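Local coordinates for 2-oxoglutarate-dependent dioxygenase DAO (Oryza sativa subsp. indica, PDB 6KUN), which probably catalyses the iron- and 2-oxoglutarate-dependent oxidation of the auxin indole-3-acetic acid to inactive 2-oxoindole-3-acetic acid, at residues B[282-287]-B[292-297]; B[134-139]-B[220-225]; B[115-120]-B[151-156]. All coordinates share one frame; numbering follows the deposited sequence.

Contact 1: residues B[282-287]-B[292-297]; sequences RLRLST and GEALAR. With IAC (1H-indol-3-ylacetic acid), chain H.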
# COMPACT_ATOMS: atom_id res chain seq x y z
N ARG B 282 -22.43 11.59 -27.52
CA ARG B 282 -22.92 11.01 -28.76
C ARG B 282 -21.92 11.22 -29.89
O ARG B 282 -21.59 10.29 -30.63
CB ARG B 282 -24.25 11.64 -29.16
CG ARG B 282 -25.39 11.41 -28.24
CD ARG B 282 -26.67 12.05 -28.84
NE ARG B 282 -26.97 11.53 -30.18
CZ ARG B 282 -27.81 10.52 -30.41
NH1 ARG B 282 -28.43 9.92 -29.41
NH2 ARG B 282 -28.04 10.10 -31.64
N LEU B 283 -21.45 12.47 -30.04
CA LEU B 283 -20.54 12.81 -31.12
C LEU B 283 -19.24 12.03 -31.03
O LEU B 283 -18.71 11.60 -32.06
CB LEU B 283 -20.27 14.32 -31.11
CG LEU B 283 -19.49 14.91 -32.29
CD1 LEU B 283 -20.31 14.91 -33.55
CD2 LEU B 283 -19.01 16.34 -31.94
N ARG B 284 -18.69 11.84 -29.83
CA ARG B 284 -17.52 10.98 -29.69
C ARG B 284 -17.86 9.55 -30.12
O ARG B 284 -17.11 8.92 -30.88
CB ARG B 284 -16.99 11.00 -28.23
CG ARG B 284 -16.22 12.30 -27.86
CD ARG B 284 -15.83 12.41 -26.34
NE ARG B 284 -15.17 11.20 -25.85
CZ ARG B 284 -13.90 11.11 -25.42
NH1 ARG B 284 -13.13 12.14 -25.40
NH2 ARG B 284 -13.46 9.93 -24.99
N LEU B 285 -19.00 9.05 -29.65
CA LEU B 285 -19.40 7.67 -29.96
C LEU B 285 -19.62 7.46 -31.46
O LEU B 285 -19.19 6.44 -32.01
CB LEU B 285 -20.66 7.32 -29.16
CG LEU B 285 -21.30 5.95 -29.41
CD1 LEU B 285 -20.31 4.85 -29.05
CD2 LEU B 285 -22.59 5.79 -28.61
N SER B 286 -20.19 8.44 -32.15
CA SER B 286 -20.47 8.22 -33.57
C SER B 286 -19.27 8.51 -34.48
O SER B 286 -19.13 7.86 -35.51
CB SER B 286 -21.68 9.06 -34.03
OG SER B 286 -21.37 10.43 -34.14
N THR B 287 -18.38 9.46 -34.12
CA THR B 287 -17.19 9.71 -34.92
C THR B 287 -16.02 8.79 -34.56
O THR B 287 -15.05 8.71 -35.32
CB THR B 287 -16.66 11.15 -34.77
OG1 THR B 287 -16.35 11.39 -33.39
CG2 THR B 287 -17.66 12.18 -35.28
N GLY B 292 -10.32 13.96 -27.99
CA GLY B 292 -10.56 15.39 -28.09
C GLY B 292 -10.69 15.94 -29.49
O GLY B 292 -11.07 17.11 -29.65
N GLU B 293 -10.42 15.14 -30.52
CA GLU B 293 -10.52 15.64 -31.89
C GLU B 293 -11.93 16.17 -32.15
O GLU B 293 -12.10 17.16 -32.87
CB GLU B 293 -10.18 14.55 -32.91
CG GLU B 293 -8.92 13.75 -32.58
CD GLU B 293 -9.27 12.50 -31.79
OE1 GLU B 293 -8.59 11.47 -31.97
OE2 GLU B 293 -10.26 12.55 -31.03
N ALA B 294 -12.95 15.52 -31.59
CA ALA B 294 -14.32 15.93 -31.86
C ALA B 294 -14.62 17.34 -31.36
O ALA B 294 -15.58 17.95 -31.81
CB ALA B 294 -15.30 14.94 -31.24
N LEU B 295 -13.84 17.88 -30.42
CA LEU B 295 -14.12 19.26 -30.03
C LEU B 295 -13.93 20.24 -31.18
O LEU B 295 -14.50 21.33 -31.17
CB LEU B 295 -13.25 19.72 -28.87
CG LEU B 295 -13.70 19.32 -27.48
CD1 LEU B 295 -12.72 19.96 -26.47
CD2 LEU B 295 -15.12 19.72 -27.16
N ALA B 296 -13.08 19.90 -32.15
CA ALA B 296 -12.89 20.82 -33.27
C ALA B 296 -14.16 20.96 -34.09
O ALA B 296 -14.35 21.96 -34.77
CB ALA B 296 -11.75 20.35 -34.17
N ARG B 297 -15.06 19.98 -34.02
CA ARG B 297 -16.33 20.13 -34.71
C ARG B 297 -17.24 21.13 -34.01
O ARG B 297 -18.30 21.43 -34.54
CB ARG B 297 -17.00 18.77 -34.83
CG ARG B 297 -16.06 17.71 -35.38
CD ARG B 297 -16.67 16.37 -35.35
NE ARG B 297 -15.81 15.35 -35.93
CZ ARG B 297 -15.75 15.08 -37.23
NH1 ARG B 297 -16.48 15.78 -38.09
NH2 ARG B 297 -14.95 14.13 -37.67
C IAC H . -16.84 8.60 -24.22
C1 IAC H . -17.46 7.53 -23.68
C2 IAC H . -17.27 6.23 -24.21
C3 IAC H . -16.44 6.06 -25.29
C4 IAC H . -15.80 7.16 -25.84
C5 IAC H . -16.02 8.40 -25.31
C7 IAC H . -18.21 7.97 -22.65
C8 IAC H . -18.05 9.34 -22.53
C17 IAC H . -19.14 7.28 -21.66
C18 IAC H . -18.39 6.63 -20.50
N IAC H . -17.20 9.73 -23.52
O2 IAC H . -18.83 5.53 -20.05
O3 IAC H . -17.38 7.18 -20.00
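R284 and A294 bring the backbones closest, their CA atoms 6.3 Å apart, where 292-297 folds back beside the end of helix 277-287. The apolar contact there is small: L283 CD2 lies 4.0 Å from A294 CB and also brushes the aliphatic CD of R297. L283 CG stands anti to the backbone N (chi1 -171°), which turns the methyl across to the second segment. T287 comes at R297 from the opposing direction and lays CG2 over one face of the guanidinium, 3.7 Å from NE; a salt bridge to E289 holds that NE. T287 OG1 donates to L283 O at 2.7 Å, while T287 N reaches this oxygen from the other face of the carbonyl plane. R284 lends CG to A294, but its polar end serves the pocket. The bent chain sets the guanidinium edge against the benzo rim of IAC at C5, while NH1 pairs with D217 and NH2 bonds to T174 O. With an alanine here, D217 would probably lose its charged mate, T174 O a donor, and the pocket the wall beside the benzo ring. The helix end thus forms part of the auxin pocket, completed by R154, S176, R281 and R290.

Contact 2: residues B[134-139]-B[220-225]; sequences KVAASL and QAWSNG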
# COMPACT_ATOMS: atom_id res chain seq x y z
N LYS B 134 -10.95 24.75 -6.62
CA LYS B 134 -9.62 25.34 -6.61
C LYS B 134 -9.13 25.62 -8.03
O LYS B 134 -8.53 26.67 -8.27
CB LYS B 134 -8.63 24.44 -5.85
CG LYS B 134 -8.93 24.44 -4.36
CD LYS B 134 -8.06 23.46 -3.61
CE LYS B 134 -7.98 23.80 -2.11
NZ LYS B 134 -9.30 24.11 -1.49
N VAL B 135 -9.42 24.73 -8.97
CA VAL B 135 -9.09 25.00 -10.38
C VAL B 135 -9.81 26.26 -10.85
O VAL B 135 -9.19 27.17 -11.42
CB VAL B 135 -9.43 23.78 -11.26
CG1 VAL B 135 -9.36 24.15 -12.74
CG2 VAL B 135 -8.44 22.69 -10.98
N ALA B 136 -11.13 26.34 -10.60
CA ALA B 136 -11.89 27.55 -10.94
C ALA B 136 -11.32 28.82 -10.30
O ALA B 136 -11.26 29.88 -10.93
CB ALA B 136 -13.35 27.35 -10.51
N ALA B 137 -10.90 28.74 -9.03
CA ALA B 137 -10.31 29.91 -8.39
C ALA B 137 -8.98 30.29 -9.02
O ALA B 137 -8.63 31.47 -9.06
CB ALA B 137 -10.14 29.66 -6.89
N SER B 138 -8.21 29.31 -9.52
CA SER B 138 -6.95 29.63 -10.17
C SER B 138 -7.14 30.43 -11.47
O SER B 138 -6.18 31.02 -11.97
CB SER B 138 -6.16 28.36 -10.44
OG SER B 138 -6.59 27.70 -11.61
N LEU B 139 -8.34 30.45 -12.02
CA LEU B 139 -8.68 31.25 -13.18
C LEU B 139 -9.44 32.50 -12.81
O LEU B 139 -10.11 33.10 -13.67
CB LEU B 139 -9.52 30.43 -14.15
CG LEU B 139 -8.91 29.12 -14.65
CD1 LEU B 139 -9.93 28.26 -15.38
CD2 LEU B 139 -7.72 29.42 -15.53
N GLN B 220 -11.48 21.57 -21.10
CA GLN B 220 -10.90 22.41 -22.15
C GLN B 220 -11.94 23.37 -22.70
O GLN B 220 -11.64 24.53 -22.96
CB GLN B 220 -10.34 21.50 -23.26
CG GLN B 220 -10.26 22.07 -24.69
CD GLN B 220 -9.11 23.04 -24.91
OE1 GLN B 220 -8.23 23.23 -24.05
NE2 GLN B 220 -9.15 23.70 -26.06
N ALA B 221 -13.18 22.92 -22.85
CA ALA B 221 -14.21 23.78 -23.44
C ALA B 221 -14.74 24.79 -22.42
O ALA B 221 -14.84 25.99 -22.71
CB ALA B 221 -15.35 22.93 -24.03
N TRP B 222 -15.05 24.36 -21.21
CA TRP B 222 -15.49 25.27 -20.17
C TRP B 222 -14.44 26.33 -19.85
O TRP B 222 -14.79 27.45 -19.45
CB TRP B 222 -15.82 24.45 -18.93
CG TRP B 222 -16.22 25.21 -17.72
CD1 TRP B 222 -17.51 25.48 -17.31
CD2 TRP B 222 -15.36 25.75 -16.75
NE1 TRP B 222 -17.47 26.19 -16.14
CE2 TRP B 222 -16.16 26.36 -15.77
CE3 TRP B 222 -13.97 25.78 -16.59
CZ2 TRP B 222 -15.63 26.99 -14.66
CZ3 TRP B 222 -13.44 26.40 -15.49
CH2 TRP B 222 -14.27 27.01 -14.55
N SER B 223 -13.17 26.00 -19.98
CA SER B 223 -12.12 26.95 -19.62
C SER B 223 -11.74 27.86 -20.79
O SER B 223 -10.77 28.60 -20.69
CB SER B 223 -10.90 26.20 -19.13
OG SER B 223 -10.23 25.57 -20.20
N ASN B 224 -12.48 27.77 -21.88
CA ASN B 224 -12.21 28.49 -23.11
C ASN B 224 -10.83 28.21 -23.65
O ASN B 224 -10.14 29.12 -24.10
CB ASN B 224 -12.39 29.99 -22.95
CG ASN B 224 -12.54 30.67 -24.29
OD1 ASN B 224 -13.26 30.19 -25.14
ND2 ASN B 224 -11.76 31.72 -24.50
N GLY B 225 -10.40 26.97 -23.57
CA GLY B 225 -9.10 26.60 -24.08
C GLY B 225 -7.95 26.71 -23.10
O GLY B 225 -6.83 26.34 -23.46
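W222 reaches across to A136 and L139 with the far corner of its benzo ring, and these two apolar touches make up most of the contact. CH2 sits 4.2 Å from A136 CB, and CZ3 lies 4.0 Å from L139 CD1. Both methyls approach the indole at a slant, and the leucine side chain runs askew to the ring. A chi1 of 177° swings the W222 indole clear of its own helix end, towards 134-139. The same leucine methyl, CD1, also comes within 4.4 Å of S223 CB, so L139 bears on two successive residues.

One step out, the backbone turns explain where these groups stand. Near the end of helix 111-138, S138 OG donates 2.7 Å to V135 O, in the carbonyl plane on a lone pair, while L139 N bonds to A136 O at 3.2 Å. On the other segment a Schellman motif ends helix 217-222: G225 N reaches Q220 O at 2.8 Å and N224 N reaches A221 O at 3.1 Å, with N224, at positive phi, as the C-prime residue. N224 is tied down by R271 N and L263 O through its amide, and S223 OG bonds to G219 O and L227 N.

Beyond that, F178 meets the W222 ring edge-to-face and L141 packs on it as well. Helix 18-30 also packs on helix 111-138, with L24 and C28 against V135 and R25 NE bonded to S138 O. The contact therefore joins the C-terminal end of the long helix to the short helix 217-222, which follows strand 211-215 of the large mixed sheet.

Contact 3: residues B[115-120]-B[151-156]; sequences ETVKAY and CQFRMN. With AKG (2-oxoglutaric acid), chain G; IAC (1H-indol-3-ylacetic acid), chain H.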
# COMPACT_ATOMS: atom_id res chain seq x y z
N GLU B 115 -20.53 -0.59 3.06
CA GLU B 115 -20.32 0.63 3.81
C GLU B 115 -19.03 1.33 3.40
O GLU B 115 -19.00 2.57 3.35
CB GLU B 115 -20.26 0.34 5.32
CG GLU B 115 -19.96 1.60 6.18
CD GLU B 115 -19.76 1.34 7.68
OE1 GLU B 115 -19.85 0.17 8.12
OE2 GLU B 115 -19.51 2.32 8.43
N THR B 116 -17.96 0.56 3.14
CA THR B 116 -16.68 1.15 2.78
C THR B 116 -16.77 1.81 1.42
O THR B 116 -16.32 2.94 1.24
CB THR B 116 -15.57 0.08 2.75
OG1 THR B 116 -15.35 -0.47 4.05
CG2 THR B 116 -14.23 0.69 2.25
N VAL B 117 -17.41 1.13 0.48
CA VAL B 117 -17.59 1.68 -0.85
C VAL B 117 -18.41 2.97 -0.76
O VAL B 117 -18.09 3.98 -1.41
CB VAL B 117 -18.25 0.66 -1.79
CG1 VAL B 117 -18.65 1.35 -3.12
CG2 VAL B 117 -17.32 -0.46 -2.07
N LYS B 118 -19.45 2.96 0.05
CA LYS B 118 -20.28 4.14 0.21
C LYS B 118 -19.45 5.30 0.73
O LYS B 118 -19.53 6.42 0.19
CB LYS B 118 -21.44 3.83 1.15
CG LYS B 118 -22.42 4.96 1.34
CD LYS B 118 -23.64 4.48 2.16
CE LYS B 118 -24.65 5.61 2.30
NZ LYS B 118 -26.04 5.12 2.34
N ALA B 119 -18.66 5.07 1.78
CA ALA B 119 -17.88 6.15 2.37
C ALA B 119 -16.86 6.69 1.38
O ALA B 119 -16.70 7.91 1.25
CB ALA B 119 -17.19 5.66 3.66
N TYR B 120 -16.18 5.79 0.68
CA TYR B 120 -15.25 6.16 -0.32
C TYR B 120 -15.88 6.99 -1.44
O TYR B 120 -15.38 7.99 -1.76
CB TYR B 120 -14.47 4.96 -0.86
CG TYR B 120 -13.08 5.28 -1.20
CD1 TYR B 120 -12.15 5.31 -0.23
CD2 TYR B 120 -12.69 5.56 -2.48
CE1 TYR B 120 -10.88 5.58 -0.50
CE2 TYR B 120 -11.38 5.84 -2.76
CZ TYR B 120 -10.49 5.83 -1.74
OH TYR B 120 -9.18 6.11 -1.84
N CYS B 151 -21.70 13.01 -11.65
CA CYS B 151 -20.41 12.33 -11.53
C CYS B 151 -20.59 10.85 -11.81
O CYS B 151 -21.66 10.28 -11.58
CB CYS B 151 -19.79 12.48 -10.14
SG CYS B 151 -19.19 14.14 -9.71
N GLN B 152 -19.53 10.23 -12.32
CA GLN B 152 -19.45 8.77 -12.40
C GLN B 152 -18.30 8.25 -11.53
O GLN B 152 -17.18 8.78 -11.58
CB GLN B 152 -19.29 8.31 -13.86
CG GLN B 152 -18.94 6.80 -14.01
CD GLN B 152 -20.00 5.97 -14.72
OE1 GLN B 152 -21.04 6.49 -15.14
NE2 GLN B 152 -19.74 4.68 -14.85
N PHE B 153 -18.60 7.26 -10.71
CA PHE B 153 -17.63 6.60 -9.84
C PHE B 153 -17.36 5.25 -10.46
O PHE B 153 -18.31 4.54 -10.81
CB PHE B 153 -18.18 6.46 -8.42
CG PHE B 153 -17.22 5.76 -7.46
CD1 PHE B 153 -16.05 6.37 -7.06
CD2 PHE B 153 -17.53 4.52 -6.94
CE1 PHE B 153 -15.19 5.74 -6.17
CE2 PHE B 153 -16.68 3.91 -6.05
CZ PHE B 153 -15.52 4.50 -5.67
N ARG B 154 -16.10 4.91 -10.66
CA ARG B 154 -15.76 3.62 -11.28
C ARG B 154 -14.68 2.89 -10.47
O ARG B 154 -13.72 3.50 -9.99
CB ARG B 154 -15.29 3.81 -12.70
CG ARG B 154 -15.73 2.79 -13.69
CD ARG B 154 -15.06 3.07 -15.05
NE ARG B 154 -15.84 3.95 -15.92
CZ ARG B 154 -15.36 4.53 -17.02
NH1 ARG B 154 -14.09 4.34 -17.37
NH2 ARG B 154 -16.13 5.30 -17.76
N MET B 155 -14.88 1.60 -10.30
CA MET B 155 -13.89 0.68 -9.75
C MET B 155 -13.51 -0.24 -10.88
O MET B 155 -14.41 -0.79 -11.55
CB MET B 155 -14.45 -0.08 -8.54
CG MET B 155 -14.73 0.82 -7.34
SD MET B 155 -15.68 0.01 -6.01
CE MET B 155 -17.27 -0.34 -6.81
N ASN B 156 -12.21 -0.35 -11.15
CA ASN B 156 -11.74 -1.04 -12.35
C ASN B 156 -10.77 -2.17 -11.98
O ASN B 156 -9.96 -2.05 -11.06
CB ASN B 156 -10.99 -0.11 -13.34
CG ASN B 156 -11.70 1.23 -13.59
OD1 ASN B 156 -12.78 1.28 -14.15
ND2 ASN B 156 -11.05 2.32 -13.19
C1 AKG G . -9.08 6.72 -17.28
O1 AKG G . -8.82 7.15 -16.13
O2 AKG G . -10.04 7.18 -17.94
C2 AKG G . -8.25 5.67 -17.85
O5 AKG G . -7.66 5.86 -18.90
C3 AKG G . -8.14 4.34 -17.14
C4 AKG G . -8.01 4.57 -15.64
C5 AKG G . -7.87 3.25 -14.94
O3 AKG G . -6.78 2.98 -14.37
O4 AKG G . -8.84 2.46 -14.94
C IAC H . -16.84 8.60 -24.22
C1 IAC H . -17.46 7.53 -23.68
C2 IAC H . -17.27 6.23 -24.21
C3 IAC H . -16.44 6.06 -25.29
C4 IAC H . -15.80 7.16 -25.84
C5 IAC H . -16.02 8.40 -25.31
C7 IAC H . -18.21 7.97 -22.65
C8 IAC H . -18.05 9.34 -22.53
C17 IAC H . -19.14 7.28 -21.66
C18 IAC H . -18.39 6.63 -20.50
N IAC H . -17.20 9.73 -23.52
O2 IAC H . -18.83 5.53 -20.05
O3 IAC H . -17.38 7.18 -20.00
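V117 and Y120 of the helix meet F153 and M155 of the strand in a buried layer in which only carbon atoms touch. The axes of 115-120 and 151-156 pass 11.1 Å apart with their directions at 135°, so side chains alone bridge the gap. V117 holds the middle: CG1 lies 4.3 Å from M155 CE and 4.4 Å from F153 CE2. A chi1 of 179° stretches the F153 ring out toward the helix, and CZ meets the edge of the Y120 ring at CD2, 4.4 Å away. Helix 43-57 closes in on this layer, with V53 and L56 on M155 and Q46 and M49 on Y120.

On the far side of the helix, E115 is exposed to solvent, and K118 leaves the helix away from the strand, its NZ forming a salt bridge with D101. The strand's other face is polar. R154, bent at chi3, turns its guanidinium edge to the auxin carboxylate, NH2 lying 3.2 Å from IAC O3 in plane. N156 brings ND2 to 2.8 Å from AKG O4. This is the two-faced strand expected in the jelly-roll core of 2-oxoglutarate oxygenases: helix-backed on one side, lining the active-site pocket on the other.

Overall arrangement
Contacts 3 and 2 both open on helix 111-138, one near each end. Following the chain, 115-120 comes first, then 134-139; strand segment 151-156 closes contact 3, and 220-225 closes contact 2 only after many more strands have been laid down, so the two loops cross. The long helix thereby spans from the large sheet to helix 217-222, with the contacts on opposite sides of the chain's centre. Contact 1 follows in series, a short turn back onto helix 277-287. It touches contact 2 where L295 CD1 packs on Q220 CG, and shares the auxin with contact 3, R284 and R154 each lining its pocket.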